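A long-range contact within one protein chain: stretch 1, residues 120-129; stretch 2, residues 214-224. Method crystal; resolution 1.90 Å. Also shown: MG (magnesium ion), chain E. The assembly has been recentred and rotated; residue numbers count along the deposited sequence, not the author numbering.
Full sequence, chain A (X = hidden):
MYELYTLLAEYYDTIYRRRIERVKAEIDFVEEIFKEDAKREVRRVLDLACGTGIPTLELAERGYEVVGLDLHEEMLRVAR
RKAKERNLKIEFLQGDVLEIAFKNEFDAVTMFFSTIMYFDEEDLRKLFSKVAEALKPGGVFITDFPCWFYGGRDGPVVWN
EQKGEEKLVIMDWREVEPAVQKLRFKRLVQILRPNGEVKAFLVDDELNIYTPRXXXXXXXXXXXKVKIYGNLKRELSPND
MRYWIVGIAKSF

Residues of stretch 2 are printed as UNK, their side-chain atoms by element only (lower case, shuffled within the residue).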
ATOM      1  N   ASP A 120       4.660  31.934   1.174  1.00 21.35           N
ATOM      2  CA  ASP A 120       3.565  31.797   0.215  1.00 22.13           C
ATOM      3  C   ASP A 120       3.920  32.616  -1.022  1.00 23.54           C
ATOM      4  O   ASP A 120       4.978  33.249  -1.058  1.00 20.96           O
ATOM      5  CB  ASP A 120       2.204  32.243   0.800  1.00 22.38           C
ATOM      6  CG  ASP A 120       2.200  33.679   1.328  1.00 25.67           C
ATOM      7  OD1 ASP A 120       2.978  34.538   0.855  1.00 21.62           O
ATOM      8  OD2 ASP A 120       1.370  33.951   2.223  1.00 28.47           O
ATOM      9  N   GLU A 121       3.052  32.610  -2.028  1.00 23.09           N
ATOM     10  CA  GLU A 121       3.341  33.324  -3.268  1.00 24.56           C
ATOM     11  C   GLU A 121       3.743  34.787  -3.097  1.00 23.45           C
ATOM     12  O   GLU A 121       4.749  35.225  -3.657  1.00 23.10           O
ATOM     13  CB  GLU A 121       2.150  33.241  -4.230  1.00 27.69           C
ATOM     14  CG  GLU A 121       2.491  33.698  -5.638  1.00 28.52           C
ATOM     15  CD  GLU A 121       1.311  33.631  -6.590  1.00 32.36           C
ATOM     16  OE1 GLU A 121       0.338  34.391  -6.397  1.00 33.56           O
ATOM     17  OE2 GLU A 121       1.356  32.816  -7.533  1.00 33.36           O
ATOM     18  N   GLU A 122       2.960  35.540  -2.334  1.00 21.89           N
ATOM     19  CA  GLU A 122       3.238  36.956  -2.117  1.00 24.16           C
ATOM     20  C   GLU A 122       4.596  37.186  -1.444  1.00 23.65           C
ATOM     21  O   GLU A 122       5.370  38.048  -1.864  1.00 21.38           O
ATOM     22  CB  GLU A 122       2.121  37.578  -1.273  1.00 27.75           C
ATOM     23  CG  GLU A 122       0.718  37.531  -1.912  1.00 34.22           C
ATOM     24  CD  GLU A 122       0.229  36.113  -2.232  1.00 38.19           C
ATOM     25  OE1 GLU A 122       0.364  35.212  -1.370  1.00 34.98           O
ATOM     26  OE2 GLU A 122      -0.310  35.906  -3.347  1.00 40.08           O
ATOM     27  N   ASP A 123       4.882  36.420  -0.395  1.00 22.01           N
ATOM     28  CA  ASP A 123       6.151  36.563   0.310  1.00 22.73           C
ATOM     29  C   ASP A 123       7.322  36.090  -0.539  1.00 20.22           C
ATOM     30  O   ASP A 123       8.428  36.613  -0.423  1.00 19.09           O
ATOM     31  CB  ASP A 123       6.126  35.799   1.640  1.00 22.58           C
ATOM     32  CG  ASP A 123       5.332  36.522   2.711  1.00 26.07           C
ATOM     33  OD1 ASP A 123       5.061  37.728   2.538  1.00 27.75           O
ATOM     34  OD2 ASP A 123       4.992  35.897   3.736  1.00 28.59           O
ATOM     35  N   LEU A 124       7.088  35.100  -1.397  1.00 20.65           N
ATOM     36  CA  LEU A 124       8.158  34.598  -2.247  1.00 21.18           C
ATOM     37  C   LEU A 124       8.527  35.673  -3.272  1.00 23.13           C
ATOM     38  O   LEU A 124       9.707  35.873  -3.576  1.00 21.01           O
ATOM     39  CB  LEU A 124       7.731  33.297  -2.946  1.00 21.24           C
ATOM     40  CG  LEU A 124       8.842  32.448  -3.570  1.00 22.90           C
ATOM     41  CD1 LEU A 124       9.932  32.153  -2.533  1.00 22.21           C
ATOM     42  CD2 LEU A 124       8.252  31.150  -4.108  1.00 20.94           C
ATOM     43  N   ARG A 125       7.528  36.380  -3.799  1.00 21.70           N
ATOM     44  CA  ARG A 125       7.813  37.443  -4.762  1.00 23.03           C
ATOM     45  C   ARG A 125       8.597  38.545  -4.059  1.00 22.70           C
ATOM     46  O   ARG A 125       9.524  39.123  -4.631  1.00 22.38           O
ATOM     47  CB  ARG A 125       6.526  38.044  -5.336  1.00 26.01           C
ATOM     48  CG  ARG A 125       5.732  37.125  -6.251  1.00 31.70           C
ATOM     49  CD  ARG A 125       4.675  37.920  -7.004  1.00 36.33           C
ATOM     50  NE  ARG A 125       3.948  37.101  -7.970  1.00 42.78           N
ATOM     51  CZ  ARG A 125       3.221  37.593  -8.971  1.00 44.15           C
ATOM     52  NH1 ARG A 125       3.127  38.904  -9.141  1.00 45.09           N
ATOM     53  NH2 ARG A 125       2.586  36.776  -9.799  1.00 45.13           N
ATOM     54  N   LYS A 126       8.219  38.831  -2.817  1.00 21.90           N
ATOM     55  CA  LYS A 126       8.894  39.866  -2.040  1.00 24.41           C
ATOM     56  C   LYS A 126      10.346  39.465  -1.811  1.00 21.85           C
ATOM     57  O   LYS A 126      11.251  40.295  -1.890  1.00 19.41           O
ATOM     58  CB  LYS A 126       8.200  40.068  -0.692  1.00 24.65           C
ATOM     59  CG  LYS A 126       8.855  41.143   0.172  1.00 30.94           C
ATOM     60  CD  LYS A 126       8.094  41.377   1.470  1.00 36.18           C
ATOM     61  CE  LYS A 126       8.686  42.546   2.246  1.00 39.73           C
ATOM     62  NZ  LYS A 126       7.958  42.807   3.527  1.00 42.58           N
ATOM     63  N   LEU A 127      10.556  38.187  -1.512  1.00 19.85           N
ATOM     64  CA  LEU A 127      11.902  37.666  -1.285  1.00 18.49           C
ATOM     65  C   LEU A 127      12.770  37.810  -2.532  1.00 18.28           C
ATOM     66  O   LEU A 127      13.886  38.324  -2.463  1.00 18.38           O
ATOM     67  CB  LEU A 127      11.842  36.184  -0.887  1.00 18.61           C
ATOM     68  CG  LEU A 127      13.198  35.471  -0.749  1.00 18.51           C
ATOM     69  CD1 LEU A 127      14.024  36.138   0.348  1.00 18.79           C
ATOM     70  CD2 LEU A 127      12.974  33.997  -0.425  1.00 20.25           C
ATOM     71  N   PHE A 128      12.264  37.341  -3.668  1.00 16.11           N
ATOM     72  CA  PHE A 128      13.008  37.413  -4.917  1.00 17.18           C
ATOM     73  C   PHE A 128      13.338  38.860  -5.266  1.00 19.65           C
ATOM     74  O   PHE A 128      14.409  39.149  -5.799  1.00 19.15           O
ATOM     75  CB  PHE A 128      12.217  36.784  -6.073  1.00 18.50           C
ATOM     76  CG  PHE A 128      12.045  35.285  -5.968  1.00 19.90           C
ATOM     77  CD1 PHE A 128      12.882  34.517  -5.168  1.00 19.22           C
ATOM     78  CD2 PHE A 128      11.061  34.641  -6.710  1.00 21.28           C
ATOM     79  CE1 PHE A 128      12.741  33.128  -5.108  1.00 21.28           C
ATOM     80  CE2 PHE A 128      10.913  33.259  -6.657  1.00 21.74           C
ATOM     81  CZ  PHE A 128      11.754  32.501  -5.855  1.00 19.90           C
ATOM     82  N   SER A 129      12.407  39.763  -4.977  1.00 20.04           N
ATOM     83  CA  SER A 129      12.618  41.178  -5.259  1.00 22.65           C
ATOM     84  C   SER A 129      13.771  41.720  -4.407  1.00 21.71           C
ATOM     85  O   SER A 129      14.631  42.451  -4.907  1.00 22.34           O
ATOM     86  CB  SER A 129      11.345  41.973  -4.967  1.00 24.35           C
ATOM     87  OG  SER A 129      11.496  43.316  -5.389  1.00 29.75           O
ATOM     88  N   UNK A 214       6.609  26.815 -11.567  1.00 23.44           N
ATOM     89  CA  UNK A 214       6.034  27.889 -10.759  1.00 23.99           C
ATOM     90  C   UNK A 214       7.124  28.815 -10.246  1.00 24.57           C
ATOM     91  O   UNK A 214       7.022  30.036 -10.348  1.00 22.88           O
ATOM     92  o   UNK A 214       2.107  26.049  -8.455  1.00 34.60           O
ATOM     93  c   UNK A 214       3.325  26.250  -8.516  1.00 28.97           C
ATOM     94  o   UNK A 214       4.093  25.994  -7.573  1.00 32.78           O
ATOM     95  c   UNK A 214       3.911  26.829  -9.783  1.00 30.18           C
ATOM     96  c   UNK A 214       5.303  27.330  -9.544  1.00 25.65           C
ATOM     97  N   UNK A 215       8.162  28.225  -9.667  1.00 24.07           N
ATOM     98  CA  UNK A 215       9.256  29.024  -9.140  1.00 25.37           C
ATOM     99  C   UNK A 215       9.913  29.833 -10.254  1.00 24.92           C
ATOM    100  O   UNK A 215      10.224  31.008 -10.062  1.00 27.69           O
ATOM    101  c   UNK A 215      10.307  28.142  -8.445  1.00 24.25           C
ATOM    102  c   UNK A 215      11.394  29.024  -7.824  1.00 26.16           C
ATOM    103  c   UNK A 215       9.637  27.306  -7.356  1.00 22.35           C
ATOM    104  N   UNK A 216      10.115  29.218 -11.415  1.00 25.62           N
ATOM    105  CA  UNK A 216      10.725  29.928 -12.536  1.00 26.97           C
ATOM    106  C   UNK A 216       9.871  31.120 -12.960  1.00 27.04           C
ATOM    107  O   UNK A 216      10.390  32.220 -13.175  1.00 26.77           O
ATOM    108  n   UNK A 216      10.818  27.937 -16.596  1.00 42.73           N
ATOM    109  c   UNK A 216      11.877  28.809 -16.101  1.00 38.03           C
ATOM    110  n   UNK A 216       8.777  27.482 -17.541  1.00 45.28           N
ATOM    111  c   UNK A 216       9.671  28.361 -17.118  1.00 44.49           C
ATOM    112  n   UNK A 216       9.416  29.659 -17.219  1.00 46.67           N
ATOM    113  c   UNK A 216      11.416  29.735 -14.983  1.00 34.25           C
ATOM    114  c   UNK A 216      10.946  28.994 -13.733  1.00 29.17           C
ATOM    115  N   UNK A 217       8.561  30.909 -13.071  1.00 25.69           N
ATOM    116  CA  UNK A 217       7.642  31.979 -13.459  1.00 24.30           C
ATOM    117  C   UNK A 217       7.665  33.118 -12.448  1.00 24.90           C
ATOM    118  O   UNK A 217       7.559  34.291 -12.811  1.00 24.37           O
ATOM    119  c   UNK A 217       4.483  29.931 -14.523  1.00 24.70           C
ATOM    120  c   UNK A 217       5.895  30.470 -14.707  1.00 25.52           C
ATOM    121  c   UNK A 217       6.038  31.172 -16.056  1.00 29.05           C
ATOM    122  c   UNK A 217       6.209  31.446 -13.574  1.00 25.01           C
ATOM    123  N   UNK A 218       7.790  32.777 -11.170  1.00 22.53           N
ATOM    124  CA  UNK A 218       7.825  33.800 -10.137  1.00 24.23           C
ATOM    125  C   UNK A 218       9.179  34.510 -10.120  1.00 22.96           C
ATOM    126  O   UNK A 218       9.252  35.704  -9.845  1.00 26.59           O
ATOM    127  c   UNK A 218       7.535  33.176  -8.769  1.00 22.52           C
ATOM    128  c   UNK A 218       6.109  32.642  -8.592  1.00 24.23           C
ATOM    129  c   UNK A 218       6.032  31.744  -7.368  1.00 24.94           C
ATOM    130  c   UNK A 218       5.144  33.809  -8.472  1.00 24.84           C
ATOM    131  N   UNK A 219      10.240  33.773 -10.433  1.00 23.80           N
ATOM    132  CA  UNK A 219      11.600  34.318 -10.436  1.00 24.91           C
ATOM    133  C   UNK A 219      11.965  35.137 -11.675  1.00 26.24           C
ATOM    134  O   UNK A 219      12.700  36.123 -11.572  1.00 24.41           O
ATOM    135  c   UNK A 219      12.601  33.189 -10.265  1.00 22.92           C
ATOM    136  N   UNK A 220      11.469  34.731 -12.842  1.00 27.42           N
ATOM    137  CA  UNK A 220      11.782  35.447 -14.081  1.00 29.46           C
ATOM    138  C   UNK A 220      11.349  36.905 -14.020  1.00 29.18           C
ATOM    139  O   UNK A 220      11.801  37.729 -14.809  1.00 31.40           O
ATOM    140  o   UNK A 220      11.805  32.025 -17.515  1.00 35.50           O
ATOM    141  c   UNK A 220      11.125  34.762 -15.286  1.00 30.30           C
ATOM    142  c   UNK A 220      11.059  32.730 -16.801  1.00 35.94           C
ATOM    143  o   UNK A 220       9.851  32.935 -17.061  1.00 35.39           O
ATOM    144  c   UNK A 220      11.643  33.356 -15.546  1.00 33.89           C
ATOM    145  N   UNK A 221      10.477  37.220 -13.074  1.00 29.59           N
ATOM    146  CA  UNK A 221       9.993  38.580 -12.916  1.00 30.24           C
ATOM    147  C   UNK A 221      11.042  39.472 -12.239  1.00 30.80           C
ATOM    148  O   UNK A 221      10.920  40.696 -12.257  1.00 32.32           O
ATOM    149  c   UNK A 221       6.429  37.593 -11.628  1.00 36.99           C
ATOM    150  c   UNK A 221       5.308  36.701 -12.156  1.00 39.15           C
ATOM    151  c   UNK A 221       7.643  37.585 -12.556  1.00 33.91           C
ATOM    152  n   UNK A 221       4.826  37.133 -13.502  1.00 41.46           N
ATOM    153  c   UNK A 221       8.715  38.571 -12.074  1.00 34.07           C
ATOM    154  N   UNK A 222      12.083  38.863 -11.671  1.00 28.09           N
ATOM    155  CA  UNK A 222      13.103  39.622 -10.943  1.00 26.75           C
ATOM    156  C   UNK A 222      14.551  39.447 -11.396  1.00 26.16           C
ATOM    157  O   UNK A 222      15.423  40.221 -11.004  1.00 26.09           O
ATOM    158  c   UNK A 222      10.697  38.508  -8.724  1.00 25.55           C
ATOM    159  c   UNK A 222      11.613  39.551  -8.903  1.00 24.81           C
ATOM    160  o   UNK A 222       7.735  40.324  -7.572  1.00 28.85           O
ATOM    161  c   UNK A 222      12.990  39.285  -9.454  1.00 24.42           C
ATOM    162  c   UNK A 222      11.195  40.849  -8.619  1.00 24.62           C
ATOM    163  c   UNK A 222       9.013  40.060  -8.009  1.00 27.78           C
ATOM    164  c   UNK A 222       9.908  41.107  -8.177  1.00 26.50           C
ATOM    165  c   UNK A 222       9.401  38.758  -8.280  1.00 26.01           C
ATOM    166  N   UNK A 223      14.809  38.427 -12.205  1.00 25.56           N
ATOM    167  CA  UNK A 223      16.153  38.166 -12.710  1.00 26.40           C
ATOM    168  C   UNK A 223      16.092  38.140 -14.228  1.00 28.84           C
ATOM    169  O   UNK A 223      15.093  37.702 -14.801  1.00 30.57           O
ATOM    170  c   UNK A 223      17.704  37.179  -9.950  1.00 21.77           C
ATOM    171  c   UNK A 223      16.639  36.700 -10.706  1.00 24.81           C
ATOM    172  c   UNK A 223      17.679  37.107  -8.561  1.00 20.59           C
ATOM    173  c   UNK A 223      15.542  36.143 -10.050  1.00 22.69           C
ATOM    174  c   UNK A 223      15.506  36.069  -8.653  1.00 20.82           C
ATOM    175  c   UNK A 223      16.652  36.814 -12.198  1.00 24.18           C
ATOM    176  c   UNK A 223      16.577  36.552  -7.910  1.00 23.38           C
ATOM    177  N   UNK A 224      17.153  38.596 -14.883  1.00 28.53           N
ATOM    178  CA  UNK A 224      17.159  38.600 -16.339  1.00 30.61           C
ATOM    179  C   UNK A 224      16.984  37.196 -16.887  1.00 30.01           C
ATOM    180  O   UNK A 224      16.241  36.979 -17.844  1.00 28.88           O
ATOM    181  c   UNK A 224      18.459  39.172 -16.888  1.00 33.52           C
ATOM    182  o   UNK A 224      19.623  40.921 -19.627  1.00 45.19           O
ATOM    183  c   UNK A 224      19.690  39.856 -18.977  1.00 40.82           C
ATOM    184  o   UNK A 224      20.752  39.230 -18.783  1.00 42.77           O
ATOM    185  c   UNK A 224      18.418  39.298 -18.401  1.00 38.65           C
TER
HETATM  186 MG    MG E1007       0.277  36.024   2.601  1.00 49.53          MG
HETATM  187  O   HOH W   1       2.060  36.741   2.068  1.00 32.58           O
HETATM  188  O   HOH W   2      -0.699  36.155   0.748  1.00 41.93           O

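Position 214 has three side-chain carbons in a row, the third carrying two oxygens. The chain does not reach stretch 1, and both oxygens are hydrogen-bonded elsewhere in the structure. This is Glu214.

Position 215 has three side-chain carbons, forked at the first. One branch touches the Phe128 ring. A fork at CB with three carbons in all makes it Val215. Val215 CG1 is 4.0 Å from Phe128 CZ.

Position 216 has three carbons, a nitrogen, then a carbon bearing two more nitrogens. That is a guanidinium, and its CA-to-CB bond points away from stretch 1. The residue is Arg216.

Position 217 has four carbons, forked at the second. It makes no contact with stretch 1. The fork at the second carbon makes it leucine, Leu217.

Position 218 also has four carbons forked at the second, but here CA-to-CB points toward stretch 1. The side chain sits as a knob among Glu121, Leu124, Arg125 and Phe128. It is Leu218. Its CD1 is 4.0 Å from Leu124 CD2, and its CD2 is 3.9 Å from Glu121 CG and 3.5 Å from Arg125 NE. That last approach is at the edge of the guanidinium.

Position 219 has a single side-chain carbon, CB, 4.0 Å from Phe128 CE2. It is Ala219. Its CA comes closer, 3.8 Å from Phe128 CD2.

Position 220 has three carbons, the third carrying two oxygens. Its CA-to-CB bond points away from stretch 1, and its oxygens lie near Arg216 NH1. It is Glu220. Glu220 OE1 is 3.3 Å from Arg216 NH1 in a salt bridge, and NH1 also gives Glu220 OE2 a weak hydrogen bond of 3.4 Å.

Position 221 has four carbons in a row ending in nitrogen. CA-to-CB points toward stretch 1, and the last carbon lies over one face of the Arg125 guanidinium. It is Lys221. Its CE is 3.6 Å from Arg125 NH2. Lys221 NZ is 4.3 Å from the same NH2, so two like charges sit close together near solvent.

Position 222 has one carbon, then a six-carbon ring bearing an oxygen. The oxygen touches Arg125. It is Tyr222. Tyr222 OH is 3.4 Å from Arg125 CB. Backbone atoms of Arg125, Phe128 and Ser129 lie over one face of its ring. Its CD2 is 3.5 Å from Phe128 CB, and its CE1 is 3.6 Å from Ser129 CB.

Position 223 has one carbon and a six-carbon ring with no oxygen. The end of the ring approaches Phe128. It is Phe223, with CZ 4.0 Å from Phe128 O.

Position 224 has three carbons, the third carrying two oxygens, and is out of reach of stretch 1. It is Glu224.

The contact works by packing. No hydrogen bond crosses it. Leu218 fills a hollow on the first helix. In return, the CA-to-CB bond of Phe128 points toward stretch 2, and the residue touches Val215, Leu218, Ala219, Tyr222 and Phe223. Tyr222 lies flat against the backbone of the first helix. The helix axes cross at 53° and approach to 10.3 Å. Arg125 NE and Leu218 O are buried here without a polar partner.

Stretch 2 214-224: EVRLLAEKYFE
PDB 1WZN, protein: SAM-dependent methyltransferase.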